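Local atomic coordinates of putative polyprenyl synthetase (Streptomyces coelicolor, PDB entry 3NF2), a protein that probably acts as a magnesium-dependent prenyltransferase of the FPP/GGPP synthase family, joining isoprenoid diphosphates into longer polyprenyl diphosphates. Residues 251-264 with 293-305. Numbering follows the deposited sequence.
Sequences LPVVAALAAGGAAS and ALIEEAGGREWTA. With SO4 (sulfate ion), chain F.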
# COMPACT_ATOMS: atom_id res chain seq x y z
N LEU A 251 -18.73 19.02 6.86
CA LEU A 251 -20.13 19.08 6.58
C LEU A 251 -20.78 20.37 7.01
O LEU A 251 -21.58 20.89 6.29
CB LEU A 251 -20.83 17.93 7.27
CG LEU A 251 -20.92 16.70 6.40
CD1 LEU A 251 -21.51 15.59 7.16
CD2 LEU A 251 -21.72 16.98 5.21
N PRO A 252 -20.46 20.92 8.16
CA PRO A 252 -21.12 22.20 8.46
C PRO A 252 -20.78 23.31 7.45
O PRO A 252 -21.68 24.03 7.00
CB PRO A 252 -20.59 22.58 9.85
CG PRO A 252 -19.95 21.37 10.40
CD PRO A 252 -19.60 20.47 9.27
N VAL A 253 -19.50 23.40 7.09
CA VAL A 253 -19.00 24.38 6.11
C VAL A 253 -19.74 24.22 4.80
O VAL A 253 -20.31 25.18 4.26
CB VAL A 253 -17.50 24.18 5.85
CG1 VAL A 253 -16.99 25.21 4.84
CG2 VAL A 253 -16.72 24.29 7.13
N VAL A 254 -19.75 22.99 4.30
CA VAL A 254 -20.37 22.66 3.03
C VAL A 254 -21.89 22.88 3.03
O VAL A 254 -22.43 23.47 2.10
CB VAL A 254 -20.01 21.22 2.64
CG1 VAL A 254 -20.78 20.80 1.45
CG2 VAL A 254 -18.50 21.12 2.36
N ALA A 255 -22.56 22.41 4.09
CA ALA A 255 -24.01 22.61 4.22
C ALA A 255 -24.39 24.10 4.26
O ALA A 255 -25.40 24.49 3.69
CB ALA A 255 -24.54 21.89 5.45
N ALA A 256 -23.57 24.90 4.93
CA ALA A 256 -23.76 26.34 4.94
C ALA A 256 -23.63 26.94 3.54
O ALA A 256 -24.43 27.79 3.16
CB ALA A 256 -22.76 26.98 5.88
N LEU A 257 -22.64 26.48 2.76
CA LEU A 257 -22.41 26.99 1.40
C LEU A 257 -23.54 26.66 0.45
O LEU A 257 -23.90 27.47 -0.41
CB LEU A 257 -21.08 26.49 0.82
CG LEU A 257 -19.81 27.02 1.49
CD1 LEU A 257 -18.58 26.33 0.92
CD2 LEU A 257 -19.71 28.53 1.35
N ALA A 258 -24.12 25.47 0.62
CA ALA A 258 -25.17 24.99 -0.27
C ALA A 258 -26.51 25.64 0.02
O ALA A 258 -27.44 25.54 -0.80
CB ALA A 258 -25.29 23.47 -0.17
N ALA A 259 -26.61 26.30 1.17
CA ALA A 259 -27.87 26.86 1.64
C ALA A 259 -28.44 27.99 0.79
O ALA A 259 -29.62 27.99 0.49
CB ALA A 259 -27.75 27.32 3.10
N GLY A 260 -27.63 28.97 0.40
CA GLY A 260 -28.18 30.20 -0.18
C GLY A 260 -28.76 31.14 0.88
O GLY A 260 -29.15 30.70 1.98
N GLY A 261 -28.83 32.43 0.56
CA GLY A 261 -29.20 33.45 1.55
C GLY A 261 -27.95 34.21 1.95
O GLY A 261 -26.83 33.77 1.68
N ALA A 262 -28.15 35.35 2.61
CA ALA A 262 -27.07 36.32 2.85
C ALA A 262 -25.89 35.79 3.66
O ALA A 262 -24.76 36.25 3.47
CB ALA A 262 -27.63 37.59 3.49
N ALA A 263 -26.16 34.86 4.57
CA ALA A 263 -25.12 34.24 5.38
C ALA A 263 -24.29 33.32 4.51
O ALA A 263 -23.06 33.37 4.51
CB ALA A 263 -25.76 33.47 6.52
N SER A 264 -24.98 32.48 3.74
CA SER A 264 -24.36 31.54 2.83
C SER A 264 -23.52 32.22 1.75
O SER A 264 -22.38 31.81 1.49
CB SER A 264 -25.44 30.70 2.18
OG SER A 264 -24.87 29.78 1.26
N ALA A 293 -19.79 31.53 13.28
CA ALA A 293 -21.05 32.26 13.44
C ALA A 293 -21.83 32.36 12.13
O ALA A 293 -23.06 32.20 12.12
CB ALA A 293 -20.78 33.64 14.04
N LEU A 294 -21.13 32.58 11.01
CA LEU A 294 -21.79 32.60 9.69
C LEU A 294 -22.29 31.24 9.23
O LEU A 294 -23.35 31.16 8.61
CB LEU A 294 -20.88 33.21 8.61
CG LEU A 294 -20.75 34.73 8.46
CD1 LEU A 294 -19.48 35.03 7.70
CD2 LEU A 294 -21.96 35.37 7.76
N ILE A 295 -21.54 30.17 9.51
CA ILE A 295 -21.97 28.79 9.21
C ILE A 295 -23.23 28.45 10.01
O ILE A 295 -24.18 27.87 9.48
CB ILE A 295 -20.85 27.75 9.51
CG1 ILE A 295 -19.69 27.88 8.53
CG2 ILE A 295 -21.38 26.29 9.43
CD1 ILE A 295 -18.39 27.31 9.09
N GLU A 296 -23.24 28.82 11.28
CA GLU A 296 -24.43 28.64 12.09
C GLU A 296 -25.65 29.41 11.54
O GLU A 296 -26.72 28.80 11.35
CB GLU A 296 -24.17 28.95 13.58
CG GLU A 296 -25.32 28.48 14.47
CD GLU A 296 -24.95 28.33 15.94
OE1 GLU A 296 -23.81 28.67 16.34
OE2 GLU A 296 -25.82 27.85 16.70
N GLU A 297 -25.49 30.70 11.23
CA GLU A 297 -26.59 31.48 10.61
C GLU A 297 -27.13 30.85 9.33
O GLU A 297 -28.35 30.80 9.13
CB GLU A 297 -26.23 32.96 10.37
CG GLU A 297 -27.46 33.80 9.93
CD GLU A 297 -27.16 35.27 9.63
OE1 GLU A 297 -27.91 35.87 8.82
OE2 GLU A 297 -26.21 35.84 10.21
N ALA A 298 -26.24 30.31 8.49
CA ALA A 298 -26.69 29.65 7.25
C ALA A 298 -27.33 28.28 7.47
O ALA A 298 -27.75 27.62 6.51
CB ALA A 298 -25.55 29.57 6.24
N GLY A 299 -27.38 27.84 8.72
CA GLY A 299 -27.99 26.55 9.06
C GLY A 299 -27.06 25.36 8.88
O GLY A 299 -27.53 24.23 8.75
N GLY A 300 -25.75 25.62 8.88
CA GLY A 300 -24.74 24.57 8.71
C GLY A 300 -24.61 23.64 9.91
O GLY A 300 -24.57 22.42 9.75
N ARG A 301 -24.55 24.22 11.11
CA ARG A 301 -24.43 23.45 12.34
C ARG A 301 -25.64 22.56 12.58
O ARG A 301 -25.49 21.35 12.80
CB ARG A 301 -24.28 24.40 13.52
CG ARG A 301 -24.07 23.72 14.84
CD ARG A 301 -23.88 24.74 15.92
NE ARG A 301 -23.26 24.18 17.10
CZ ARG A 301 -22.87 24.91 18.14
NH1 ARG A 301 -23.06 26.22 18.12
NH2 ARG A 301 -22.29 24.33 19.18
N GLU A 302 -26.82 23.17 12.52
CA GLU A 302 -28.08 22.47 12.69
C GLU A 302 -28.23 21.31 11.72
O GLU A 302 -28.56 20.20 12.14
CB GLU A 302 -29.26 23.45 12.54
CG GLU A 302 -30.64 22.82 12.76
CD GLU A 302 -30.83 22.25 14.17
OE1 GLU A 302 -30.32 22.85 15.14
OE2 GLU A 302 -31.49 21.20 14.30
N TRP A 303 -27.97 21.57 10.44
CA TRP A 303 -28.07 20.54 9.42
C TRP A 303 -27.18 19.34 9.73
O TRP A 303 -27.57 18.19 9.50
CB TRP A 303 -27.75 21.07 8.02
CG TRP A 303 -28.12 20.09 6.96
CD1 TRP A 303 -29.33 19.97 6.35
CD2 TRP A 303 -27.29 19.05 6.41
NE1 TRP A 303 -29.31 18.93 5.43
CE2 TRP A 303 -28.07 18.35 5.46
CE3 TRP A 303 -25.96 18.65 6.63
CZ2 TRP A 303 -27.56 17.28 4.72
CZ3 TRP A 303 -25.46 17.58 5.90
CH2 TRP A 303 -26.26 16.92 4.95
N THR A 304 -25.99 19.61 10.27
CA THR A 304 -25.02 18.55 10.55
C THR A 304 -25.40 17.75 11.82
O THR A 304 -25.17 16.53 11.88
CB THR A 304 -23.58 19.10 10.64
OG1 THR A 304 -23.32 19.90 9.48
CG2 THR A 304 -22.55 17.97 10.71
N ALA A 305 -25.99 18.42 12.81
CA ALA A 305 -26.53 17.72 13.99
C ALA A 305 -27.70 16.82 13.61
O ALA A 305 -27.80 15.69 14.09
CB ALA A 305 -26.94 18.70 15.09
S SO4 F . -21.66 27.04 21.64
O1 SO4 F . -21.61 25.60 21.45
O2 SO4 F . -20.31 27.55 21.89
O3 SO4 F . -22.18 27.67 20.43
O4 SO4 F . -22.52 27.35 22.77
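Ala-256 and Gly-300 are the nearest CA pair across the contact, 4.3 Å apart, where helix 251-259 lies across helix 300-305 at 119° between axis directions. Gly-300 has no side chain to hold the helices apart, and its CA-H meets Pro-252 O at 3.5 Å with 128° at the hydrogen.

Ile-295 fills the angle beside this crossing. CG2, anti to the backbone N, rests on the Pro-252 carbonyl and the ring carbon CB, while the other branch, CG1, lies beside the backbone N and carries CD1 obliquely to Val-253 CG2 at 4.0 Å. Thr-304 crosses the Pro-252 ring at about a right angle. Its OG1 lies beside the backbone N (chi1 -50°) and donates to Gly-300 O at 2.8 Å; Thr-304 N reaches the same oxygen from the opposite face of the carbonyl plane. That bond back to its own helix holds the hydroxyl, while CG2 packs against Leu-251 CB. Trp-303 is met obliquely by Ala-255 CB, 3.7 Å from CE3, and at its edge by Leu-251 CD2.

Ala-298 CB touches two other alanine methyls, Ala-256 CB at 3.8 Å and Ala-263 CB at 3.9 Å. Ser-264 OG secures the 260-261 turn by donating to Ala-256 O, in the carbonyl plane on a lone pair, and weakly accepting from Gly-260 N.

Arg-301, extended from CG to NE, makes a cation-pi contact with Trp-230. Its NH1 donates to sulfate O3 and NH2 to sulfate O1 (2.7 Å), both nearly straight; NH1 also forms a salt bridge with Glu-296 OE1 from above the carboxylate plane.

The arrangement is alanine- and glycine-rich helix packing at a Schellman-terminated corner, where Gly-299 ends one helix and N-caps the next, within the mostly helical isoprenoid synthase fold.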